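Local coordinates for Non-structural protein 3 (Porcine deltacoronavirus, PDB 6LN0) that probably combines ADP-ribose recognition by a macro domain with papain-like cleavage of the viral polyprotein by a zinc-containing protease region, at residues L31-N36 with G44-I49. Numbering follows the deposited sequence.
Sequences LVNPAN and GAARAI
Ile49, Ala46 and Ala45 pack against Leu31, Asn33 and Pro34 in a buried helix-on-sheet contact of the macro domain, where the N-terminal part of helix 44-53 lies on the C-terminal half of strand 29-34. The short segments pass 6.8 Å apart, axis to axis, with their N-to-C directions at 126°, the helix running back across the strand after a short loop. The two segments meet by van der Waals packing, with no hydrogen bond between them, and Ile49 makes the broadest contact. Its CD1 methyl comes 3.4 Å from the carbonyl O of Val32, while CG2 meets the CD2 methyl of Leu31 tip to tip at 3.8 Å. Both branches also border the amide of Asn33, whose CG lies anti to the backbone N (chi1 -180°), an orientation that carries the amide between Ala46 and Ile49. There ND2 rests 3.5 Å from Ile49 CB, and OD1 lies 3.4 Å from Ala46 CB. A polar group is thus buried against aliphatic carbon, yet its ND2 is satisfied by OD1 of Asn41 in the connecting loop, a bond that helps fix the rotation of the amide. The small methyl of Ala46 also sits against the strand's backbone, 3.4 Å from the carbonyl O of Pro34, and Pro34 CD touches Ala45 CB at 4.1 Å. The run Asn33-Pro34-Ala35-Asn36 resembles the segment that leads into the ADP-ribose cleft of related macro domains, and is probably part of the nucleotide-binding side here too. Strand 29-34 runs between the parallel strands 83-89 and 117-120, and Pro120 of the latter continues the apolar surface under Ala45.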
ATOM      1  N   LEU A  31     -17.225 -38.187 -11.596  1.00 55.06           N
ATOM      2  CA  LEU A  31     -16.913 -38.542 -10.223  1.00 50.64           C
ATOM      3  C   LEU A  31     -15.573 -39.245 -10.221  1.00 48.13           C
ATOM      4  O   LEU A  31     -15.424 -40.287 -10.870  1.00 51.79           O
ATOM      5  CB  LEU A  31     -18.006 -39.435  -9.647  1.00 46.91           C
ATOM      6  CG  LEU A  31     -17.801 -39.977  -8.246  1.00 51.31           C
ATOM      7  CD1 LEU A  31     -17.891 -38.845  -7.229  1.00 53.92           C
ATOM      8  CD2 LEU A  31     -18.847 -41.044  -7.960  1.00 53.27           C
ATOM      9  N   VAL A  32     -14.594 -38.675  -9.512  1.00 44.60           N
ATOM     10  CA  VAL A  32     -13.262 -39.266  -9.443  1.00 48.52           C
ATOM     11  C   VAL A  32     -13.218 -40.316  -8.341  1.00 47.74           C
ATOM     12  O   VAL A  32     -13.698 -40.094  -7.224  1.00 45.26           O
ATOM     13  CB  VAL A  32     -12.173 -38.199  -9.213  1.00 48.12           C
ATOM     14  CG1 VAL A  32     -10.828 -38.869  -9.241  1.00 48.07           C
ATOM     15  CG2 VAL A  32     -12.218 -37.108 -10.275  1.00 50.25           C
ATOM     16  N   ASN A  33     -12.600 -41.449  -8.649  1.00 49.17           N
ATOM     17  CA  ASN A  33     -12.487 -42.583  -7.731  1.00 53.76           C
ATOM     18  C   ASN A  33     -11.018 -42.831  -7.431  1.00 50.31           C
ATOM     19  O   ASN A  33     -10.276 -43.297  -8.317  1.00 49.77           O
ATOM     20  CB  ASN A  33     -13.130 -43.835  -8.335  1.00 51.47           C
ATOM     21  CG  ASN A  33     -13.048 -45.061  -7.416  1.00 59.55           C
ATOM     22  OD1 ASN A  33     -11.960 -45.501  -7.005  1.00 58.83           O
ATOM     23  ND2 ASN A  33     -14.210 -45.636  -7.113  1.00 62.62           N
ATOM     24  N   PRO A  34     -10.549 -42.560  -6.227  1.00 54.68           N
ATOM     25  CA  PRO A  34      -9.135 -42.787  -5.904  1.00 53.97           C
ATOM     26  C   PRO A  34      -8.913 -44.252  -5.551  1.00 59.45           C
ATOM     27  O   PRO A  34      -9.350 -44.732  -4.500  1.00 59.43           O
ATOM     28  CB  PRO A  34      -8.899 -41.853  -4.706  1.00 53.39           C
ATOM     29  CG  PRO A  34     -10.131 -40.986  -4.611  1.00 52.04           C
ATOM     30  CD  PRO A  34     -11.239 -41.859  -5.140  1.00 57.61           C
ATOM     31  N   ALA A  35      -8.229 -44.967  -6.437  1.00 52.87           N
ATOM     32  CA  ALA A  35      -8.321 -46.406  -6.519  1.00 56.74           C
ATOM     33  C   ALA A  35      -6.933 -47.018  -6.464  1.00 64.58           C
ATOM     34  O   ALA A  35      -5.914 -46.322  -6.533  1.00 63.66           O
ATOM     35  CB  ALA A  35      -9.030 -46.839  -7.810  1.00 56.11           C
ATOM     36  N   ASN A  36      -6.904 -48.343  -6.339  1.00 64.66           N
ATOM     37  CA  ASN A  36      -5.676 -49.101  -6.511  1.00 63.13           C
ATOM     38  C   ASN A  36      -5.692 -49.740  -7.890  1.00 61.32           C
ATOM     39  O   ASN A  36      -6.727 -49.804  -8.544  1.00 63.39           O
ATOM     40  CB  ASN A  36      -5.526 -50.161  -5.421  1.00 65.60           C
ATOM     41  CG  ASN A  36      -6.651 -51.172  -5.436  1.00 70.09           C
ATOM     42  OD1 ASN A  36      -6.711 -52.037  -6.315  1.00 69.89           O
ATOM     43  ND2 ASN A  36      -7.558 -51.065  -4.461  1.00 71.02           N
ATOM     44  N   GLY A  44     -12.395 -46.424   1.857  1.00 67.75           N
ATOM     45  CA  GLY A  44     -12.316 -45.006   1.604  1.00 68.02           C
ATOM     46  C   GLY A  44     -13.432 -44.553   0.689  1.00 71.42           C
ATOM     47  O   GLY A  44     -14.524 -45.139   0.647  1.00 72.35           O
ATOM     48  N   ALA A  45     -13.146 -43.485  -0.062  1.00 61.93           N
ATOM     49  CA  ALA A  45     -14.079 -43.022  -1.084  1.00 66.25           C
ATOM     50  C   ALA A  45     -14.335 -44.086  -2.150  1.00 62.03           C
ATOM     51  O   ALA A  45     -15.440 -44.148  -2.698  1.00 57.53           O
ATOM     52  CB  ALA A  45     -13.549 -41.742  -1.730  1.00 62.44           C
ATOM     53  N   ALA A  46     -13.343 -44.946  -2.430  1.00 61.11           N
ATOM     54  CA  ALA A  46     -13.452 -45.904  -3.527  1.00 56.05           C
ATOM     55  C   ALA A  46     -14.517 -46.960  -3.247  1.00 68.05           C
ATOM     56  O   ALA A  46     -15.262 -47.358  -4.154  1.00 68.51           O
ATOM     57  CB  ALA A  46     -12.097 -46.566  -3.786  1.00 59.27           C
ATOM     58  N   ARG A  47     -14.601 -47.444  -2.004  1.00 69.41           N
ATOM     59  CA  ARG A  47     -15.687 -48.356  -1.668  1.00 66.95           C
ATOM     60  C   ARG A  47     -17.016 -47.623  -1.548  1.00 67.37           C
ATOM     61  O   ARG A  47     -18.067 -48.240  -1.748  1.00 72.12           O
ATOM     62  CB  ARG A  47     -15.382 -49.111  -0.372  1.00 69.41           C
ATOM     63  CG  ARG A  47     -16.181 -50.395  -0.188  1.00 70.34           C
ATOM     64  CD  ARG A  47     -17.175 -50.292   0.966  1.00 78.08           C
ATOM     65  NE  ARG A  47     -17.659 -51.608   1.393  1.00 83.97           N
ATOM     66  CZ  ARG A  47     -16.997 -52.410   2.229  1.00 81.27           C
ATOM     67  NH1 ARG A  47     -15.834 -52.016   2.724  1.00 77.82           N
ATOM     68  NH2 ARG A  47     -17.492 -53.601   2.573  1.00 69.28           N
ATOM     69  N   ALA A  48     -17.003 -46.327  -1.233  1.00 60.51           N
ATOM     70  CA  ALA A  48     -18.266 -45.599  -1.159  1.00 60.30           C
ATOM     71  C   ALA A  48     -18.830 -45.337  -2.547  1.00 62.53           C
ATOM     72  O   ALA A  48     -20.049 -45.184  -2.710  1.00 61.52           O
ATOM     73  CB  ALA A  48     -18.078 -44.288  -0.403  1.00 54.36           C
ATOM     74  N   ILE A  49     -17.957 -45.271  -3.551  1.00 62.80           N
ATOM     75  CA  ILE A  49     -18.400 -45.108  -4.928  1.00 65.16           C
ATOM     76  C   ILE A  49     -18.898 -46.437  -5.468  1.00 61.02           C
ATOM     77  O   ILE A  49     -19.941 -46.507  -6.125  1.00 61.68           O
ATOM     78  CB  ILE A  49     -17.254 -44.531  -5.791  1.00 57.42           C
ATOM     79  CG1 ILE A  49     -16.914 -43.104  -5.359  1.00 58.03           C
ATOM     80  CG2 ILE A  49     -17.626 -44.547  -7.273  1.00 51.10           C
ATOM     81  CD1 ILE A  49     -15.538 -42.595  -5.864  1.00 54.29           C
TER